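Local coordinates for lumazine-binding protein (Silicibacter pomeroyi DSS-3, PDB 3FKA) that is of unknown function but adopts an NTF2-like fold and probably pairs with a second copy of itself through its beta-sheet, at the interface of chains A and B. Sequence-based numbering; all coordinates share one arbitrary frame. Chains: chain A/B, uncharacterized NTF-2 like protein.

Contact 1: the interface of chains A and B. Residues chain A 78, 80, 85; chain B 76, 85-87, 100.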
# COMPACT_ATOMS: atom_id res chain seq x y z
N SER A 78 2.22 6.18 -0.80
CA SER A 78 3.20 5.65 0.17
C SER A 78 4.47 6.46 0.06
O SER A 78 4.87 6.79 -1.05
CB SER A 78 3.52 4.19 -0.10
OG SER A 78 2.36 3.38 -0.00
N GLN A 80 8.61 6.85 1.79
CA GLN A 80 9.72 6.42 2.62
C GLN A 80 10.80 7.45 2.33
O GLN A 80 11.36 7.47 1.25
CB GLN A 80 10.18 5.00 2.32
CG GLN A 80 9.22 3.91 2.79
CD GLN A 80 9.15 3.79 4.30
OE1 GLN A 80 10.16 3.81 4.98
NE2 GLN A 80 7.96 3.66 4.84
N MSE A 85 5.41 6.05 -3.80
CA MSE A 85 4.67 5.15 -4.67
C MSE A 85 3.25 5.64 -4.71
O MSE A 85 2.70 5.97 -3.66
CB MSE A 85 4.59 3.75 -4.10
CG MSE A 85 5.79 3.01 -4.05
SE MSE A 85 5.36 1.15 -3.57
CE MSE A 85 5.04 1.35 -1.73
N SER B 76 5.38 -4.32 1.30
CA SER B 76 4.09 -4.26 0.62
C SER B 76 4.19 -4.74 -0.81
O SER B 76 5.27 -4.70 -1.43
CB SER B 76 3.45 -2.86 0.64
OG SER B 76 4.08 -1.97 -0.26
N MSE B 85 3.50 -3.29 -7.90
CA MSE B 85 4.42 -2.36 -7.29
C MSE B 85 4.71 -2.93 -5.90
O MSE B 85 3.78 -3.33 -5.20
CB MSE B 85 3.80 -0.98 -7.29
CG MSE B 85 4.75 0.07 -6.91
SE MSE B 85 3.95 1.82 -7.14
CE MSE B 85 2.25 1.58 -6.19
N LEU B 86 5.99 -3.00 -5.55
CA LEU B 86 6.46 -3.62 -4.32
C LEU B 86 7.35 -2.73 -3.50
O LEU B 86 8.15 -1.98 -4.06
CB LEU B 86 7.32 -4.85 -4.66
CG LEU B 86 6.92 -6.20 -5.32
CD1 LEU B 86 6.38 -7.22 -4.31
CD2 LEU B 86 5.98 -6.02 -6.53
N HIS B 87 7.24 -2.83 -2.18
CA HIS B 87 8.10 -2.11 -1.23
C HIS B 87 8.90 -3.23 -0.57
O HIS B 87 8.32 -4.09 0.12
CB HIS B 87 7.34 -1.25 -0.21
CG HIS B 87 8.19 -0.70 0.89
ND1 HIS B 87 7.66 -0.25 2.08
CD2 HIS B 87 9.53 -0.56 1.00
CE1 HIS B 87 8.64 0.19 2.86
NE2 HIS B 87 9.78 0.01 2.23
N PHE B 100 11.36 0.70 -3.95
CA PHE B 100 10.03 0.72 -4.52
C PHE B 100 10.23 0.24 -5.96
O PHE B 100 10.87 0.94 -6.75
CB PHE B 100 9.33 2.06 -4.51
CG PHE B 100 9.02 2.61 -3.14
CD1 PHE B 100 8.79 1.79 -2.02
CD2 PHE B 100 8.78 3.97 -3.00
CE1 PHE B 100 8.43 2.33 -0.83
CE2 PHE B 100 8.39 4.49 -1.82
CZ PHE B 100 8.21 3.69 -0.72
O HOH W 1 3.16 0.62 0.66
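The curved beta-sheet of the NTF2-like fold is where the two chains meet, and here strands 72-80 and 83-92 of chain A lie against strands 72-80, 83-92 and 95-106 of chain B. A:Met85, a selenomethionine as is its partner B:Met85, fills the centre. Its CG methylene rests over one face of the B:Phe100 ring, displaced towards the rim and 3.5 Å from the ring centroid, a CH-pi contact. The chain runs extended through chi2 and turns only at chi3 (-76°), which carries the terminal CE of A:Met85 on towards CE1 of B:Phe100 at 3.6 Å and CB of B:His87 at 3.8 Å. The two selenomethionines slide past one another in opposite directions, with SE of A:Met85 3.6 Å from CG of B:Met85. Farther along, the aliphatic part of A:Gln80 crosses B:Phe100 at about a right angle, CG of A:Gln80 lying 3.7 Å from the para carbon CZ of B:Phe100. The same CG meets CE1 of B:His87, whose ring lies 28° from the glutamine amide plane. Within chain B, CE1 of B:Phe100 lies over a face of the B:His87 imidazole, an edge-to-face arrangement that probably steadies both rings. Water 1 joins the hydroxyls, 2.9 Å from OG of A:Ser78 and 2.9 Å from OG of B:Ser76. This largely apolar patch, repeated with the chains exchanged, probably helps to hold the two sheets together, if this pairing is the biological one.

Contact 2: the interface of chains A and B. Residues chain A 87, 98, 100, 118; chain B 79-81.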
# COMPACT_ATOMS: atom_id res chain seq x y z
N HIS A 87 -0.79 4.91 -6.49
CA HIS A 87 -1.74 4.15 -7.30
C HIS A 87 -2.81 5.18 -7.62
O HIS A 87 -3.47 5.72 -6.72
CB HIS A 87 -2.28 2.90 -6.62
CG HIS A 87 -3.36 2.20 -7.40
ND1 HIS A 87 -4.25 1.32 -6.82
CD2 HIS A 87 -3.75 2.31 -8.70
CE1 HIS A 87 -5.09 0.88 -7.73
NE2 HIS A 87 -4.82 1.47 -8.88
N ASP A 98 -5.29 1.89 -14.47
CA ASP A 98 -4.72 1.83 -13.14
C ASP A 98 -3.29 2.19 -13.44
O ASP A 98 -2.69 1.53 -14.28
CB ASP A 98 -4.75 0.46 -12.49
CG ASP A 98 -6.09 0.12 -12.00
OD1 ASP A 98 -6.54 0.79 -11.05
OD2 ASP A 98 -6.71 -0.82 -12.54
N PHE A 100 0.52 2.88 -11.74
CA PHE A 100 1.42 2.74 -10.58
C PHE A 100 2.60 3.64 -10.93
O PHE A 100 3.27 3.40 -11.95
CB PHE A 100 1.92 1.33 -10.28
CG PHE A 100 0.87 0.35 -9.78
CD1 PHE A 100 -0.20 0.72 -8.99
CD2 PHE A 100 1.10 -1.00 -9.94
CE1 PHE A 100 -1.08 -0.24 -8.47
CE2 PHE A 100 0.25 -1.94 -9.42
CZ PHE A 100 -0.84 -1.55 -8.68
N ARG A 118 -2.14 -0.38 -16.58
CA ARG A 118 -2.91 -1.43 -17.22
C ARG A 118 -4.27 -0.79 -17.54
O ARG A 118 -4.77 0.09 -16.81
CB ARG A 118 -3.03 -2.72 -16.41
CG ARG A 118 -3.88 -2.70 -15.17
CD ARG A 118 -5.37 -2.83 -15.42
NE ARG A 118 -6.10 -2.94 -14.16
CZ ARG A 118 -6.77 -4.00 -13.71
NH1 ARG A 118 -6.90 -5.13 -14.39
NH2 ARG A 118 -7.37 -3.90 -12.52
N VAL B 79 -1.07 -5.24 -6.65
CA VAL B 79 -1.21 -5.82 -7.98
C VAL B 79 -2.51 -5.36 -8.63
O VAL B 79 -3.56 -5.32 -7.96
CB VAL B 79 -1.26 -7.36 -7.93
CG1 VAL B 79 -1.38 -7.97 -9.35
CG2 VAL B 79 -0.04 -7.97 -7.24
N GLN B 80 -2.44 -4.96 -9.90
CA GLN B 80 -3.64 -4.60 -10.69
C GLN B 80 -3.44 -5.24 -12.04
O GLN B 80 -2.61 -4.80 -12.80
CB GLN B 80 -3.85 -3.09 -10.79
CG GLN B 80 -4.26 -2.43 -9.48
CD GLN B 80 -5.69 -2.78 -9.02
OE1 GLN B 80 -6.58 -3.03 -9.83
NE2 GLN B 80 -5.91 -2.78 -7.72
N GLY B 81 -4.19 -6.30 -12.35
CA GLY B 81 -4.00 -6.99 -13.64
C GLY B 81 -2.56 -7.45 -13.84
O GLY B 81 -2.02 -8.23 -13.04
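B:Gln80 closes strand 72-80 in an extended conformation, and B:Gly81 then turns the chain at a positive phi (55°), laying the peptide between them against A:Arg118. One face of the A:Arg118 guanidinium covers that peptide: C of B:Gln80 lies over its centre and N of B:Gly81 nearer the rim. The arginine CG sits between its backbone N and carbonyl carbon (chi1 71°), and a further bend at chi2 folds the chain towards A:Asp98. There NE of A:Arg118 makes a salt bridge to OD2 of A:Asp98 at 2.7 Å, in the guanidinium plane and on the anti lone pair of the carboxylate. OD1 of A:Asp98 accepts a hydrogen bond from NE2 of A:His87 at 2.9 Å; this oxygen lies in the imidazole plane, though the nitrogen stands 36° out of the carboxylate plane. The aspartate thus probably helps to position both side chains that meet B:Gln80. Across the chains, A:Arg118 NH2 gives a weak hydrogen bond to the amide OE1 of B:Gln80 at 2.9 Å. With a leucine at A:Arg118, A:Asp98 would probably lose its charge partner and the B:Gln80–B:Gly81 peptide its flat cover. CG of B:Gln80 sits in the corner formed by two aromatic rings, 3.6 Å from CZ of A:Phe100 and 3.8 Å from CE1 of A:His87.

Contact 3: the interface of chains A and B. Residues chain A 39, 100, 102, 114, 116; chain B 102, 113-114.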
# COMPACT_ATOMS: atom_id res chain seq x y z
N SER A 39 10.03 6.37 -17.89
CA SER A 39 9.33 5.56 -18.88
C SER A 39 7.88 5.34 -18.45
O SER A 39 7.56 5.40 -17.27
CB SER A 39 10.01 4.20 -19.04
OG SER A 39 9.99 3.49 -17.82
N PHE A 100 0.52 2.88 -11.74
CA PHE A 100 1.42 2.74 -10.58
C PHE A 100 2.60 3.64 -10.93
O PHE A 100 3.27 3.40 -11.95
CB PHE A 100 1.92 1.33 -10.28
CG PHE A 100 0.87 0.35 -9.78
CD1 PHE A 100 -0.20 0.72 -8.99
CD2 PHE A 100 1.10 -1.00 -9.94
CE1 PHE A 100 -1.08 -0.24 -8.47
CE2 PHE A 100 0.25 -1.94 -9.42
CZ PHE A 100 -0.84 -1.55 -8.68
N THR A 102 6.23 5.71 -9.41
CA THR A 102 7.28 5.81 -8.37
C THR A 102 7.83 7.22 -8.60
O THR A 102 7.99 7.68 -9.74
CB THR A 102 8.34 4.70 -8.37
OG1 THR A 102 8.88 4.61 -9.67
CG2 THR A 102 7.71 3.35 -7.93
N SER A 114 9.06 6.39 -12.78
CA SER A 114 8.47 5.32 -13.55
C SER A 114 6.97 5.30 -13.42
O SER A 114 6.45 5.63 -12.36
CB SER A 114 9.01 3.96 -13.03
OG SER A 114 8.31 2.78 -13.48
N VAL A 116 3.86 2.60 -14.69
CA VAL A 116 3.44 1.35 -15.30
C VAL A 116 1.90 1.47 -15.23
O VAL A 116 1.36 2.06 -14.30
CB VAL A 116 3.97 0.03 -14.70
CG1 VAL A 116 5.48 -0.08 -14.92
CG2 VAL A 116 3.59 -0.12 -13.23
N THR B 102 8.60 -1.28 -9.68
CA THR B 102 7.43 -1.33 -10.57
C THR B 102 7.74 -2.60 -11.38
O THR B 102 8.90 -2.81 -11.77
CB THR B 102 7.20 -0.10 -11.46
OG1 THR B 102 8.41 0.24 -12.16
CG2 THR B 102 6.77 1.07 -10.60
N VAL B 113 10.59 -3.33 -14.04
CA VAL B 113 10.63 -2.18 -14.91
C VAL B 113 11.52 -1.07 -14.33
O VAL B 113 12.29 -0.45 -15.07
CB VAL B 113 9.20 -1.64 -15.18
CG1 VAL B 113 9.23 -0.30 -15.99
CG2 VAL B 113 8.38 -2.72 -15.90
N SER B 114 11.43 -0.85 -13.02
CA SER B 114 12.21 0.18 -12.38
C SER B 114 12.29 -0.05 -10.90
O SER B 114 11.44 -0.72 -10.32
CB SER B 114 11.57 1.56 -12.61
OG SER B 114 12.34 2.61 -12.02
O HOH W 2 10.57 2.42 -9.60
O HOH W 3 12.11 2.13 -16.58
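A:Ser114 points its OG away from the backbone N (chi1 167°), while B:Thr102 holds OG1 between its own N and carbonyl carbon (chi1 50°), and OG of A:Ser114 and OG1 of B:Thr102 meet at 2.9 Å in a hydrogen bond whose direction is not settled. Both residues belong to the sheet of the NTF2-like fold, on strands 109-119 and 95-106. The threonine rotamer also sends its methyl across the interface, where CG2 of B:Thr102 meets CG2 of A:Thr102 tip to tip at 3.6 Å. A:Ser114 and B:Ser114 likewise come together, CB of A:Ser114 lying 3.5 Å from CB of B:Ser114. On the flank, A:Val116 crosses B:Thr102 at a slant, and CG1 of A:Val116 lies 3.9 Å from CB of B:Thr102. The same methyl packs beside B:Val113, the two valines passing in opposite directions. Two waters extend the polar links. Water 2 lies 2.8 Å from OG1 of A:Thr102 and 3.0 Å from OG of B:Ser114, so the threonine–serine pairing made directly with the chains one way round is bridged by solvent the other way. Water 3 lies 2.8 Å from OG of A:Ser39, on strand 38-44, and 3.0 Å from the backbone O of B:Val113.

Contact 1 and contact 2 lie about 13 Å apart between the centres of their C-alpha atoms, and contact 3 stands about 11 Å from each. Contacts 2 and 3 share A:Phe100, while strand 95-106 contributes to all three, through chain B in contact 1, chain A in contact 2 and both chains in contact 3. A:Gln80, B:His87 and B:Phe100 in contact 1 reappear as B:Gln80, A:His87 and A:Phe100 in contact 2, as the two-fold symmetry requires. Together they suggest one continuous sheet-to-sheet interface, although the deposited assembly holds four copies and the structure alone does not prove which pairing persists in solution.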